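Local coordinates for cation efflux system protein CusF (PDB 3E6Z), which carries copper in the periplasm as the metallochaperone of a cation efflux system that gives Escherichia coli resistance to copper and silver, at residues V65-N69 and L70-Q74. The protein carries 1 engineered substitution. Numbering follows the deposited sequence.
Sequences VQQGN and LSLLQ
The carboxamide of Gln66 lies over the Leu70 carbonyl and reaches the hydroxyl of Ser71, its neighbour across a tight beta hairpin of the small OB-fold barrel. The hairpin illustrates how a two-residue turn can be buttressed from one face. Gly68 and Asn69 occupy the corners of a type II' turn from Gln67 to Leu70, and the positive phi of Gly68 (63°) suits a residue without a side chain. Gln66 starts with CG anti to the backbone N (chi1 -161°) and then bends at chi2, which brings its amide back across the sheet. There Ser71 OG donates to Gln66 OE1 at 2.6 Å, while Gln66 NE2 donates to Gly68 O at 2.9 Å, close to the amide plane. In this conformer, one of two, both ends of the amide are engaged, which would favour this rotation, and the side chain links the turn to the opposing strand.

The other face carries Val65, Leu72, Leu70 and Gln67. Val65 CG2 packs on Leu72 CB at 3.9 Å. At the corner where the chain turns, the bent chain of Gln74 meets Val65 CG1 nearly at right angles. Beyond Leu72, Thr44 and Thr46 continue the packing. The extended Gln67 runs past Leu72 CD1. The Ser71 side chain comes within about 7 Å of the copper bound by His28, Met39 and Met41, so the Gln66-Ser71 face lies near the metal site.

Paired backbone bonds join Val65 to Leu72 and Gln67 to Leu70. In the latter pair, Gln67 N points almost straight at Leu70 O (175° at the hydrogen), whereas Leu70 N approaches Gln67 O from above the carbonyl plane, at 3.0 Å.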
loop_
_atom_site.group_PDB
_atom_site.type_symbol
_atom_site.label_atom_id
_atom_site.label_comp_id
_atom_site.label_asym_id
_atom_site.label_seq_id
_atom_site.Cartn_x
_atom_site.Cartn_y
_atom_site.Cartn_z
ATOM N N VAL A 65 4.240 -5.381 -2.763
ATOM C CA VAL A 65 5.569 -5.943 -3.010
ATOM C C VAL A 65 6.467 -4.817 -3.552
ATOM O O VAL A 65 6.056 -4.002 -4.384
ATOM C CB VAL A 65 5.531 -7.163 -3.980
ATOM C CG1 VAL A 65 4.698 -8.233 -3.313
ATOM C CG2 VAL A 65 5.053 -6.871 -5.122
ATOM N N GLN A 66 7.693 -4.808 -3.072
ATOM C CA GLN A 66 8.644 -3.746 -3.592
ATOM C C GLN A 66 9.315 -4.278 -4.829
ATOM O O GLN A 66 9.748 -5.477 -4.908
ATOM C CB GLN A 66 9.697 -3.410 -2.521
ATOM C CG GLN A 66 10.387 -2.096 -2.758
ATOM C CD GLN A 66 9.420 -0.898 -2.642
ATOM O OE1 GLN A 66 8.379 -0.927 -1.944
ATOM N NE2 GLN A 66 9.847 0.219 -3.287
ATOM N N GLN A 67 9.354 -3.419 -5.844
ATOM C CA GLN A 67 10.034 -3.729 -7.137
ATOM C C GLN A 67 10.871 -2.481 -7.464
ATOM O O GLN A 67 10.371 -1.532 -8.072
ATOM C CB GLN A 67 9.035 -4.072 -8.206
ATOM C CG GLN A 67 9.731 -4.477 -9.494
ATOM C CD GLN A 67 8.766 -4.786 -10.548
ATOM O OE1 GLN A 67 8.251 -5.911 -10.683
ATOM N NE2 GLN A 67 8.457 -3.801 -11.334
ATOM N N GLY A 68 12.094 -2.472 -6.995
ATOM C CA GLY A 68 12.919 -1.259 -7.160
ATOM C C GLY A 68 12.250 -0.096 -6.399
ATOM O O GLY A 68 11.989 -0.147 -5.200
ATOM N N ASN A 69 12.043 0.976 -7.133
ATOM C CA ASN A 69 11.409 2.186 -6.584
ATOM C C ASN A 69 9.852 2.059 -6.467
ATOM O O ASN A 69 9.276 2.952 -5.903
ATOM C CB ASN A 69 11.706 3.365 -7.500
ATOM C CG ASN A 69 13.211 3.688 -7.536
ATOM O OD1 ASN A 69 13.900 3.333 -8.609
ATOM N ND2 ASN A 69 13.722 4.197 -6.545
ATOM N N LEU A 70 9.285 1.052 -7.053
ATOM C CA LEU A 70 7.814 0.881 -7.005
ATOM C C LEU A 70 7.413 0.013 -5.825
ATOM O O LEU A 70 8.045 -0.972 -5.422
ATOM C CB LEU A 70 7.320 0.196 -8.226
ATOM C CG LEU A 70 7.584 0.995 -9.556
ATOM C CD1 LEU A 70 7.144 0.163 -10.737
ATOM C CD2 LEU A 70 6.884 2.370 -9.503
ATOM N N SER A 71 6.200 0.368 -5.255
ATOM C CA SER A 71 5.530 -0.510 -4.289
ATOM C C SER A 71 4.229 -0.948 -4.971
ATOM O O SER A 71 3.297 -0.139 -5.128
ATOM C CB SER A 71 5.259 0.269 -2.971
ATOM O OG SER A 71 6.402 0.746 -2.386
ATOM N N LEU A 72 4.236 -2.186 -5.471
ATOM C CA LEU A 72 3.123 -2.686 -6.268
ATOM C C LEU A 72 2.056 -3.301 -5.355
ATOM O O LEU A 72 2.335 -4.173 -4.544
ATOM C CB LEU A 72 3.625 -3.830 -7.176
ATOM C CG LEU A 72 4.796 -3.414 -8.096
ATOM C CD1 LEU A 72 5.123 -4.677 -8.988
ATOM C CD2 LEU A 72 4.404 -2.206 -9.015
ATOM N N LEU A 73 0.804 -2.786 -5.493
ATOM C CA LEU A 73 -0.260 -3.338 -4.604
ATOM C C LEU A 73 -0.681 -4.691 -4.993
ATOM O O LEU A 73 -1.045 -4.982 -6.159
ATOM C CB LEU A 73 -1.457 -2.375 -4.670
ATOM C CG LEU A 73 -1.250 -1.037 -3.985
ATOM C CD1 LEU A 73 -2.311 -0.037 -4.449
ATOM C CD2 LEU A 73 -1.215 -1.194 -2.475
ATOM N N GLN A 74 -0.705 -5.615 -4.029
ATOM C CA GLN A 74 -1.366 -6.886 -4.169
ATOM C C GLN A 74 -2.891 -6.720 -3.996
ATOM O O GLN A 74 -3.657 -7.334 -4.749
ATOM C CB GLN A 74 -0.866 -7.883 -3.099
ATOM C CG GLN A 74 0.672 -8.177 -3.105
ATOM C CD GLN A 74 1.049 -9.070 -4.303
ATOM O OE1 GLN A 74 1.204 -8.554 -5.418
ATOM N NE2 GLN A 74 1.145 -10.361 -4.048
#